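Local coordinates for GTP-binding protein (PDB 1WXQ), which probably binds GTP and may hydrolyse nucleotides, as an archaeal member of the Obg-like P-loop GTPases, although its cellular role is unknown, at residues A[230-233]-A[234-238]; A[303-306]-A[307-311]. One frame throughout, in Å; residues are numbered along the deposited sequence.

Contact 1. Residues A[230-233]-A[234-238]; sequences EQIK and RLVRE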
loop_
_atom_site.group_PDB
_atom_site.type_symbol
_atom_site.label_atom_id
_atom_site.label_comp_id
_atom_site.label_asym_id
_atom_site.label_seq_id
_atom_site.Cartn_x
_atom_site.Cartn_y
_atom_site.Cartn_z
ATOM N N GLU A 230 -9.368 7.288 24.657
ATOM C CA GLU A 230 -8.100 7.624 25.293
ATOM C C GLU A 230 -6.989 6.664 24.866
ATOM O O GLU A 230 -5.866 7.051 24.568
ATOM C CB GLU A 230 -8.297 7.555 26.807
ATOM C CG GLU A 230 -7.023 7.903 27.577
ATOM C CD GLU A 230 -7.351 8.048 29.046
ATOM O OE1 GLU A 230 -7.962 7.145 29.601
ATOM O OE2 GLU A 230 -6.992 9.071 29.626
ATOM N N GLN A 231 -7.328 5.362 24.886
ATOM C CA GLN A 231 -6.362 4.352 24.473
ATOM C C GLN A 231 -5.981 4.513 23.001
ATOM O O GLN A 231 -4.821 4.431 22.620
ATOM C CB GLN A 231 -6.985 2.975 24.702
ATOM C CG GLN A 231 -6.413 2.273 25.933
ATOM C CD GLN A 231 -7.348 1.164 26.358
ATOM O OE1 GLN A 231 -8.529 1.138 26.053
ATOM N NE2 GLN A 231 -6.759 0.217 27.114
ATOM N N ILE A 232 -7.023 4.703 22.171
ATOM C CA ILE A 232 -6.793 4.837 20.737
ATOM C C ILE A 232 -5.972 6.086 20.407
ATOM O O ILE A 232 -4.939 6.026 19.755
ATOM C CB ILE A 232 -8.152 4.906 20.041
ATOM C CG1 ILE A 232 -8.866 3.556 20.142
ATOM C CG2 ILE A 232 -7.959 5.225 18.547
ATOM C CD1 ILE A 232 -10.337 3.644 19.734
ATOM N N LYS A 233 -6.475 7.234 20.869
ATOM C CA LYS A 233 -5.846 8.534 20.633
ATOM C C LYS A 233 -4.400 8.544 21.105
ATOM O O LYS A 233 -3.565 9.257 20.560
ATOM C CB LYS A 233 -6.623 9.649 21.349
ATOM C CG LYS A 233 -6.049 11.043 21.113
ATOM C CD LYS A 233 -6.732 12.150 21.936
ATOM C CE LYS A 233 -7.946 12.749 21.239
ATOM N NZ LYS A 233 -9.106 11.805 21.130
ATOM N N ARG A 234 -4.093 7.740 22.110
ATOM C CA ARG A 234 -2.746 7.747 22.657
ATOM C C ARG A 234 -1.764 7.071 21.702
ATOM O O ARG A 234 -0.650 7.528 21.477
ATOM C CB ARG A 234 -2.777 6.999 23.988
ATOM C CG ARG A 234 -1.434 7.037 24.712
ATOM C CD ARG A 234 -1.505 6.352 26.081
ATOM N NE ARG A 234 -1.912 4.949 25.933
ATOM C CZ ARG A 234 -2.728 4.446 26.879
ATOM N NH1 ARG A 234 -3.137 5.214 27.873
ATOM N NH2 ARG A 234 -3.137 3.178 26.801
ATOM N N LEU A 235 -2.207 5.918 21.166
ATOM C CA LEU A 235 -1.360 5.183 20.237
ATOM C C LEU A 235 -1.229 5.916 18.902
ATOM O O LEU A 235 -0.174 5.947 18.282
ATOM C CB LEU A 235 -1.982 3.803 20.015
ATOM C CG LEU A 235 -1.304 3.030 18.882
ATOM C CD1 LEU A 235 0.088 2.527 19.271
ATOM C CD2 LEU A 235 -2.097 1.799 18.444
ATOM N N VAL A 236 -2.354 6.505 18.450
ATOM C CA VAL A 236 -2.282 7.313 17.233
ATOM C C VAL A 236 -1.244 8.432 17.366
ATOM O O VAL A 236 -0.361 8.594 16.537
ATOM C CB VAL A 236 -3.662 7.922 16.970
ATOM C CG1 VAL A 236 -3.600 8.841 15.750
ATOM C CG2 VAL A 236 -4.678 6.826 16.720
ATOM N N ARG A 237 -1.344 9.188 18.451
ATOM C CA ARG A 237 -0.411 10.282 18.709
ATOM C C ARG A 237 1.045 9.855 18.759
ATOM O O ARG A 237 1.885 10.422 18.065
ATOM C CB ARG A 237 -0.760 10.978 20.027
ATOM C CG ARG A 237 -1.972 11.880 19.963
ATOM C CD ARG A 237 -1.660 13.235 19.352
ATOM N NE ARG A 237 -2.713 14.185 19.700
ATOM C CZ ARG A 237 -3.875 14.281 19.064
ATOM N NH1 ARG A 237 -4.138 13.491 18.026
ATOM N NH2 ARG A 237 -4.788 15.144 19.483
ATOM N N GLU A 238 1.334 8.866 19.593
ATOM C CA GLU A 238 2.692 8.378 19.768
ATOM C C GLU A 238 3.297 7.935 18.434
ATOM O O GLU A 238 4.372 8.390 18.040
ATOM C CB GLU A 238 2.685 7.215 20.770
ATOM C CG GLU A 238 4.033 6.847 21.360
ATOM C CD GLU A 238 3.941 5.657 22.319
ATOM O OE1 GLU A 238 2.995 5.603 23.145
ATOM O OE2 GLU A 238 4.820 4.773 22.256
#
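Val236 N donates to Ile232 O at 2.9 Å, an almost straight bond of the alpha-helix 229-241, which is the crossover helix of a beta-alpha-beta unit between the parallel strands 217-222 and 245-249 of the GTPase domain. One residue on, Arg237 N reaches Lys233 O at 3.1 Å. The preceding turn is held less firmly. Arg234 N divides itself between Glu230 O, at 3.1 Å, and Gln231 O, both weak bonds, and Gln231 O also receives a weak bond from Leu235 N, so that this one carbonyl serves two donors. The backbone N of Gln231, in the first turn, is bonded to OG of Ser228 just before the helix; the side-chain OE1 of Gln231 is also hydrogen-bonded, to a residue adjoining the segments.

The side facing the sheet and helix 127-147 carries apolar side chains, which ask for no hydrogen bonds. Ile232 and Val236, one turn apart, lie side by side and point the same way, their CG2 methyls 4.1 Å apart; compact and apolar, they pack against strand 245-249, Ile232 on Pro248 and Val236 on Val246. Leu235 packs against Pro127, Val128 and Ile131 of helix 127-147.

Long charged chains occupy the outer side, where their ends can meet water. Glu230 and Arg234 have opposite charges, but OE1 of the first stays 5.5 Å from NH1 of the second, too far for a salt bridge, so any attraction is probably modest. Arg234 instead bends at chi3 (59°) and turns its guanidinium back over Gln231, whose CA lies over one face, away from its middle. The guanidinium and the Gln231 side-chain amide are nearly perpendicular, and the closest side-chain approach is made by carbon: Gln231 CG sits 3.5 Å from Arg234 NH2.

Contact 2. Residues A[303-306]-A[307-311]; sequences TGVQ and EVINR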
loop_
_atom_site.group_PDB
_atom_site.type_symbol
_atom_site.label_atom_id
_atom_site.label_comp_id
_atom_site.label_asym_id
_atom_site.label_seq_id
_atom_site.Cartn_x
_atom_site.Cartn_y
_atom_site.Cartn_z
ATOM N N THR A 303 -16.089 0.891 9.883
ATOM C CA THR A 303 -15.369 -0.187 10.540
ATOM C C THR A 303 -13.866 0.063 10.519
ATOM O O THR A 303 -13.100 -0.684 11.125
ATOM C CB THR A 303 -15.684 -1.552 9.889
ATOM O OG1 THR A 303 -15.599 -1.443 8.453
ATOM C CG2 THR A 303 -17.097 -2.016 10.311
ATOM N N GLY A 304 -13.454 1.119 9.823
ATOM C CA GLY A 304 -12.051 1.471 9.773
ATOM C C GLY A 304 -11.228 0.666 8.795
ATOM O O GLY A 304 -10.170 1.120 8.339
ATOM N N VAL A 305 -11.704 -0.529 8.465
ATOM C CA VAL A 305 -10.979 -1.385 7.538
ATOM C C VAL A 305 -10.791 -0.721 6.190
ATOM O O VAL A 305 -9.669 -0.611 5.690
ATOM C CB VAL A 305 -11.696 -2.716 7.338
ATOM C CG1 VAL A 305 -10.984 -3.529 6.267
ATOM C CG2 VAL A 305 -11.734 -3.480 8.672
ATOM N N GLN A 306 -11.882 -0.249 5.606
ATOM C CA GLN A 306 -11.798 0.387 4.297
ATOM C C GLN A 306 -10.869 1.596 4.287
ATOM O O GLN A 306 -10.176 1.849 3.295
ATOM C CB GLN A 306 -13.184 0.808 3.821
ATOM C CG GLN A 306 -13.236 1.177 2.342
ATOM C CD GLN A 306 -12.796 0.037 1.440
ATOM O OE1 GLN A 306 -13.285 -1.091 1.552
ATOM N NE2 GLN A 306 -11.871 0.327 0.537
ATOM N N GLU A 307 -10.878 2.338 5.391
ATOM C CA GLU A 307 -10.055 3.538 5.559
ATOM C C GLU A 307 -8.566 3.171 5.476
ATOM O O GLU A 307 -7.779 3.823 4.785
ATOM C CB GLU A 307 -10.362 4.161 6.927
ATOM C CG GLU A 307 -9.996 5.620 7.080
ATOM C CD GLU A 307 -10.226 6.119 8.503
ATOM O OE1 GLU A 307 -11.245 5.708 9.112
ATOM O OE2 GLU A 307 -9.398 6.919 9.003
ATOM N N VAL A 308 -8.187 2.117 6.188
ATOM C CA VAL A 308 -6.810 1.676 6.178
ATOM C C VAL A 308 -6.339 1.362 4.754
ATOM O O VAL A 308 -5.270 1.817 4.339
ATOM C CB VAL A 308 -6.622 0.433 7.058
ATOM C CG1 VAL A 308 -5.220 -0.124 6.869
ATOM C CG2 VAL A 308 -6.864 0.792 8.519
ATOM N N ILE A 309 -7.140 0.603 4.006
ATOM C CA ILE A 309 -6.773 0.234 2.638
ATOM C C ILE A 309 -6.661 1.443 1.707
ATOM O O ILE A 309 -5.774 1.490 0.847
ATOM C CB ILE A 309 -7.758 -0.807 2.068
ATOM C CG1 ILE A 309 -7.645 -2.103 2.886
ATOM C CG2 ILE A 309 -7.469 -1.049 0.597
ATOM C CD1 ILE A 309 -8.673 -3.161 2.552
ATOM N N ASN A 310 -7.536 2.431 1.884
ATOM C CA ASN A 310 -7.456 3.624 1.054
ATOM C C ASN A 310 -6.181 4.410 1.421
ATOM O O ASN A 310 -5.530 4.992 0.545
ATOM C CB ASN A 310 -8.701 4.529 1.236
ATOM C CG ASN A 310 -9.983 3.944 0.602
ATOM O OD1 ASN A 310 -9.950 2.938 -0.130
ATOM N ND2 ASN A 310 -11.118 4.584 0.883
ATOM N N ARG A 311 -5.810 4.422 2.704
ATOM C CA ARG A 311 -4.622 5.171 3.115
ATOM C C ARG A 311 -3.366 4.512 2.597
ATOM O O ARG A 311 -2.382 5.195 2.301
ATOM C CB ARG A 311 -4.549 5.332 4.649
ATOM C CG ARG A 311 -5.616 6.264 5.238
ATOM C CD ARG A 311 -5.523 7.706 4.672
ATOM N NE ARG A 311 -4.349 8.422 5.161
ATOM C CZ ARG A 311 -4.237 8.932 6.389
ATOM N NH1 ARG A 311 -5.231 8.817 7.258
ATOM N NH2 ARG A 311 -3.120 9.542 6.753
#
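Gln306 and Asn310 meet one turn apart on helix 305-316, joining their side chains by a weak hydrogen bond from NE2 of Gln306 to OD1 of Asn310, 3.3 Å long. The two chains start in different directions. In Gln306, CG is anti to the backbone N (chi1 -166°) and the chain then bends at chi2, which swings its amide along the helix toward Asn310. The shorter Asn310 sends CG anti to its carbonyl carbon instead, and this carries the amide back toward the preceding turn, with its CG 3.4 Å from Gln306 O. The amide planes are 55° apart, so the groups meet at an angle rather than stacking.

Amides suit this place because each can serve a second partner: Gln306 NE2 also donates to Tyr43 O, and Asn310 OD1 weakly accepts from Ile45 N, both on strand 39-47.

On the inner flank the residues are branched and apolar. Val305 CG1 lies 4.4 Å from Ile309 CD1, and both side chains touch Ala20 of helix 13-21. Val308 turns CG2 back to 3.3 Å from Gly304 O, and its side chain meets Phe16 of the same helix. Glu307, its chain extended beyond CG, leaves on another side of the helix beside Ile247 of strand 245-249.

Gly304 adopts a positive phi of 80°, a conformation easiest for a residue without a side chain. Its carbonyl O accepts from Val308 N at 3.1 Å, followed by Ile309 N to Val305 O and Asn310 N to Gln306 O. This is the N-terminal turn of an alpha-helix with Gly304 at the N-cap, its i to i+4 amide pair tied to strand 39-47 within an Obg-like GTPase fold.

Each contact lies within one continuous run of chain, closing only a helical turn, and the two follow in series without nesting or crossing. From the N terminus, the chain passes through helix 13-21 and strand 39-47, later neighbours of contact 2, then through helix 127-147, which borders contact 1. Strand 217-222 leads into contact 1 on helix 229-241, and strand 245-249 comes next; after helix 251-258 and helix 291-296 the chain reaches contact 2 at the start of helix 305-316. The contacts do not touch, their centres being about 17 Å apart. Strand 245-249 is their shared neighbour: contact 1 meets Val246 and Pro248, while Glu307 and Val308 of contact 2 touch Ile247.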